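Local coordinates for kojibiose phosphorylase (Gut metagenome, PDB 6W0P), which belongs to the glycoside hydrolase family 65 phosphorylases, pairing a beta-rich N-terminal domain with a helical catalytic domain, at residues Y64-K69 against L205-T210; T82-N87 against I177-S182. All coordinates share one frame; numbering follows the deposited sequence.

Interaction 1: Y64-K69 against L205-T210; sequences YEYALK and LTTNQT
The ring of Tyr64 carries the methyl CG2 of Thr207 over one face, a CH-pi contact with CG2 3.9 Å from the ring centroid and 25° off the normal, displaced toward the rim. The Gln209 side chain crosses that of Tyr64 at about a right angle, amide and ring planes 76° apart, with NE2 nearest CD1, and CG2 of Thr206 and of Thr207 approach Tyr66 obliquely near CD2. The motif is a beta-hairpin loop, joining strands 197-204 and 210-217 of the N-terminal domain's large antiparallel sheet, packed against the short strand 64-66.

Glu65 and Thr207 have the nearest CA atoms, and polar bonds link the segments here. The Glu65 chain is bent at chi2, which turns CD aside from an extended course. OE1 of Glu65 accepts two amides of the loop: Thr206 N at 2.7 Å, from above the carboxylate plane, and Thr207 N at 2.9 Å, on the syn side. OE2 takes Tyr66 N from within its own strand, so both carboxylate oxygens are engaged and the group's rotation is restricted; three N-H donors would probably help stabilise its negative charge. The rings' outer ends are tied to the segment around Asn402: Tyr64 OH to Asn402 and Tyr66 OH to Lys404. Gln209 NE2 bonds to Gly62 O and Lys257 O, which fixes the amide's orientation. Leu68 CD2 meets Leu205 CD1. Gln209 OE1 receives Tyr64 N in its carbonyl plane, on a lone pair, 3.0 Å away with an N-H...O angle of 165°.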
# COMPACT_ATOMS: atom_id res chain seq x y z
N TYR A 64 8.78 24.06 6.79
CA TYR A 64 8.08 22.87 6.28
C TYR A 64 6.60 22.98 6.64
O TYR A 64 6.24 23.78 7.56
CB TYR A 64 8.70 21.61 6.89
CG TYR A 64 8.23 21.29 8.28
CD1 TYR A 64 8.81 21.87 9.40
CD2 TYR A 64 7.19 20.40 8.48
CE1 TYR A 64 8.35 21.59 10.68
CE2 TYR A 64 6.73 20.10 9.75
CZ TYR A 64 7.30 20.70 10.85
OH TYR A 64 6.84 20.38 12.10
N GLU A 65 5.78 22.23 5.91
CA GLU A 65 4.34 22.07 6.18
C GLU A 65 3.97 20.59 6.05
O GLU A 65 4.75 19.82 5.44
CB GLU A 65 3.48 22.89 5.21
CG GLU A 65 2.85 24.11 5.85
CD GLU A 65 2.16 23.84 7.17
OE1 GLU A 65 2.35 24.66 8.09
OE2 GLU A 65 1.46 22.82 7.28
N TYR A 66 2.79 20.25 6.56
CA TYR A 66 2.14 18.93 6.41
C TYR A 66 1.28 18.91 5.15
O TYR A 66 0.89 19.98 4.62
CB TYR A 66 1.35 18.62 7.67
CG TYR A 66 2.18 18.26 8.87
CD1 TYR A 66 2.70 16.98 9.02
CD2 TYR A 66 2.42 19.17 9.88
CE1 TYR A 66 3.45 16.62 10.13
CE2 TYR A 66 3.16 18.83 11.00
CZ TYR A 66 3.68 17.55 11.13
OH TYR A 66 4.41 17.20 12.22
N ALA A 67 0.99 17.71 4.64
CA ALA A 67 -0.04 17.50 3.62
C ALA A 67 -1.33 18.17 4.09
O ALA A 67 -1.62 18.12 5.29
CB ALA A 67 -0.24 16.03 3.36
N LEU A 68 -2.09 18.77 3.17
CA LEU A 68 -3.32 19.56 3.49
C LEU A 68 -4.42 18.65 4.06
O LEU A 68 -5.20 19.13 4.94
CB LEU A 68 -3.79 20.24 2.21
CG LEU A 68 -2.87 21.34 1.70
CD1 LEU A 68 -3.34 21.86 0.34
CD2 LEU A 68 -2.79 22.47 2.72
N LYS A 69 -4.50 17.42 3.55
CA LYS A 69 -5.46 16.37 3.96
C LYS A 69 -4.72 15.07 4.28
O LYS A 69 -3.80 14.71 3.52
CB LYS A 69 -6.51 16.14 2.86
CG LYS A 69 -6.05 15.27 1.69
CD LYS A 69 -6.88 15.44 0.43
CE LYS A 69 -6.83 14.22 -0.48
NZ LYS A 69 -7.86 14.30 -1.55
N LEU A 205 0.86 27.48 7.46
CA LEU A 205 -0.55 27.08 7.66
C LEU A 205 -0.72 26.49 9.06
O LEU A 205 -1.67 26.89 9.74
CB LEU A 205 -0.95 26.03 6.62
CG LEU A 205 -0.76 26.41 5.14
CD1 LEU A 205 -1.43 25.39 4.23
CD2 LEU A 205 -1.30 27.80 4.85
N THR A 206 0.18 25.58 9.46
CA THR A 206 -0.01 24.64 10.60
C THR A 206 1.20 24.61 11.53
O THR A 206 0.98 24.52 12.76
CB THR A 206 -0.36 23.25 10.04
OG1 THR A 206 -1.79 23.27 10.00
CG2 THR A 206 0.14 22.08 10.85
N THR A 207 2.42 24.66 10.99
CA THR A 207 3.65 24.23 11.71
C THR A 207 4.13 25.32 12.67
O THR A 207 5.15 25.10 13.34
CB THR A 207 4.72 23.82 10.70
OG1 THR A 207 5.05 24.95 9.88
CG2 THR A 207 4.25 22.67 9.85
N ASN A 208 3.43 26.46 12.73
CA ASN A 208 3.69 27.57 13.69
C ASN A 208 5.05 28.19 13.35
O ASN A 208 5.78 28.58 14.28
CB ASN A 208 3.60 27.10 15.15
CG ASN A 208 2.74 28.02 15.98
OD1 ASN A 208 1.52 28.06 15.78
ND2 ASN A 208 3.34 28.75 16.92
N GLN A 209 5.37 28.29 12.07
CA GLN A 209 6.66 28.86 11.61
C GLN A 209 6.39 30.20 10.93
O GLN A 209 5.40 30.30 10.17
CB GLN A 209 7.39 27.90 10.68
CG GLN A 209 7.76 26.60 11.39
CD GLN A 209 8.54 25.71 10.44
OE1 GLN A 209 8.18 25.59 9.27
NE2 GLN A 209 9.60 25.12 10.96
N THR A 210 7.27 31.15 11.18
CA THR A 210 7.19 32.54 10.68
C THR A 210 8.50 32.91 9.97
O THR A 210 9.56 32.33 10.30
CB THR A 210 6.90 33.53 11.82
OG1 THR A 210 8.06 33.62 12.65
CG2 THR A 210 5.68 33.14 12.62

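Interaction 2: T82-N87 against I177-S182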
# COMPACT_ATOMS: atom_id res chain seq x y z
N THR A 82 2.21 13.19 5.47
CA THR A 82 3.63 13.45 5.13
C THR A 82 3.93 14.93 5.39
O THR A 82 2.99 15.72 5.60
CB THR A 82 3.95 13.03 3.69
OG1 THR A 82 5.37 12.96 3.57
CG2 THR A 82 3.37 13.98 2.66
N HIS A 83 5.21 15.29 5.42
CA HIS A 83 5.62 16.71 5.52
C HIS A 83 6.75 16.95 4.52
O HIS A 83 7.31 15.96 4.01
CB HIS A 83 5.97 17.10 6.95
CG HIS A 83 7.21 16.44 7.45
ND1 HIS A 83 7.20 15.18 7.99
CD2 HIS A 83 8.48 16.87 7.47
CE1 HIS A 83 8.42 14.87 8.35
NE2 HIS A 83 9.23 15.88 8.02
N PHE A 84 7.00 18.23 4.22
CA PHE A 84 7.90 18.66 3.12
C PHE A 84 8.38 20.10 3.39
O PHE A 84 7.61 20.89 3.97
CB PHE A 84 7.17 18.50 1.78
CG PHE A 84 5.71 18.87 1.81
CD1 PHE A 84 5.31 20.20 1.71
CD2 PHE A 84 4.73 17.90 1.94
CE1 PHE A 84 3.97 20.54 1.75
CE2 PHE A 84 3.39 18.25 1.99
CZ PHE A 84 3.01 19.57 1.91
N THR A 85 9.61 20.39 2.97
CA THR A 85 10.24 21.74 2.87
C THR A 85 9.47 22.53 1.82
O THR A 85 9.27 21.99 0.73
CB THR A 85 11.73 21.61 2.54
OG1 THR A 85 12.31 20.67 3.44
CG2 THR A 85 12.51 22.90 2.67
N ILE A 86 9.01 23.74 2.15
CA ILE A 86 8.02 24.47 1.30
C ILE A 86 8.72 25.60 0.52
O ILE A 86 9.61 26.28 1.06
CB ILE A 86 6.82 24.97 2.12
CG1 ILE A 86 7.27 25.75 3.36
CG2 ILE A 86 5.91 23.81 2.49
CD1 ILE A 86 6.15 26.45 4.10
N ASN A 87 8.33 25.75 -0.73
CA ASN A 87 8.66 26.95 -1.54
C ASN A 87 8.27 28.14 -0.67
O ASN A 87 7.14 28.14 -0.07
CB ASN A 87 7.95 26.91 -2.89
CG ASN A 87 8.52 27.89 -3.89
OD1 ASN A 87 9.55 28.52 -3.61
ND2 ASN A 87 7.81 28.06 -5.00
N ILE A 177 3.80 32.13 -3.47
CA ILE A 177 4.42 31.05 -4.30
C ILE A 177 3.73 29.73 -3.98
O ILE A 177 3.36 29.50 -2.80
CB ILE A 177 5.96 30.99 -4.14
CG1 ILE A 177 6.49 31.30 -2.74
CG2 ILE A 177 6.61 31.94 -5.11
CD1 ILE A 177 5.96 30.46 -1.63
N LEU A 178 3.56 28.88 -4.98
CA LEU A 178 2.97 27.54 -4.79
C LEU A 178 4.08 26.53 -4.47
O LEU A 178 5.25 26.73 -4.89
CB LEU A 178 2.19 27.12 -6.04
CG LEU A 178 1.19 28.14 -6.59
CD1 LEU A 178 0.56 27.62 -7.88
CD2 LEU A 178 0.11 28.48 -5.54
N HIS A 179 3.72 25.51 -3.71
CA HIS A 179 4.43 24.21 -3.59
C HIS A 179 3.60 23.12 -4.27
O HIS A 179 2.36 23.26 -4.32
CB HIS A 179 4.67 23.88 -2.12
CG HIS A 179 5.78 22.91 -1.97
ND1 HIS A 179 7.09 23.33 -1.90
CD2 HIS A 179 5.78 21.56 -1.89
CE1 HIS A 179 7.86 22.26 -1.79
NE2 HIS A 179 7.09 21.17 -1.77
N TRP A 180 4.28 22.09 -4.79
CA TRP A 180 3.70 21.01 -5.63
C TRP A 180 2.96 21.61 -6.84
O TRP A 180 2.13 20.91 -7.41
CB TRP A 180 2.77 20.09 -4.80
CG TRP A 180 3.38 19.47 -3.58
CD1 TRP A 180 2.87 19.51 -2.30
CD2 TRP A 180 4.61 18.71 -3.49
NE1 TRP A 180 3.71 18.84 -1.44
CE2 TRP A 180 4.77 18.34 -2.13
CE3 TRP A 180 5.60 18.33 -4.41
CZ2 TRP A 180 5.87 17.61 -1.69
CZ3 TRP A 180 6.68 17.60 -3.97
CH2 TRP A 180 6.82 17.25 -2.62
N GLY A 181 3.24 22.86 -7.22
CA GLY A 181 2.51 23.60 -8.27
C GLY A 181 1.00 23.74 -8.03
O GLY A 181 0.28 24.04 -9.02
N SER A 182 0.52 23.55 -6.79
CA SER A 182 -0.93 23.54 -6.44
C SER A 182 -1.29 24.61 -5.41
O SER A 182 -2.30 25.27 -5.62
CB SER A 182 -1.37 22.18 -5.95
OG SER A 182 -0.81 21.18 -6.77
O HOH W 1 9.21 19.51 -1.19
O HOH W 2 4.25 27.86 -0.66
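The chain directions of 84-87 and 177-180 differ by 143°, roughly antiparallel, and Asn87 lies nearest His179, with CA atoms 5.4 Å apart. The bonds across the contact use side chains against backbone. Asn87 N donates to His179 ND1 at 3.0 Å, tilted from the imidazole plane and nearly straight at hydrogen (166°). Asn87 in turn has CG anti to its backbone N, and its ND2 reaches Leu178 O at 2.9 Å with that oxygen close to the amide plane. Two successive residues of the loop are thus gripped by one asparagine, whose OD1 accepts Thr58 N. CB of Ile177 packs beside Asn87 ND2, 3.6 Å away.

A water lies within hydrogen-bonding reach of both Thr85 O and His179 NE2, and a second bridges the segments by donating to both Asn87 O and Ile177 O.

Phe84, His179 and Trp180 form an aromatic cluster. The indole presents its edge to the Phe84 face in a T-shaped pair, planes 74° apart, with NE1 3.3 Å above the centre of the phenyl plane. Phe84 and His179 have near-parallel planes, slid apart, with centroids separated by 5.3 Å, and the rings barely overlap. His179 CD2 instead lies over a face of Trp180, offset toward its rim.

Tyr185 meets Phe84 edge-to-face and also touches His179. The contact joins strand 83-85 to the loop between strands 165-174 and 186-194, where Trp186 of strand 186-194 touches Ile86 and Ile177 and donates through NE1 to Asn87 O.

From the N terminus, the chain reaches strand 64-66 and then 83-85, which pair antiparallel in a two-stranded sheet: Glu65 N to Phe84 O and Ala67 N to Thr82 O are both 3.0 Å, probable hydrogen bonds. It next reaches 177-182, where interaction 2 closes a loop with 89 residues between its segments, and later 205-210, where interaction 1 closes the outer one with 135 between. The two loops nest without crossing. Their centres lie 10 Å apart, and together they tie the small sheet to the 197-204/210-217 hairpin of the large sheet and to the link from 165-174 of the five-stranded sheet to 186-194.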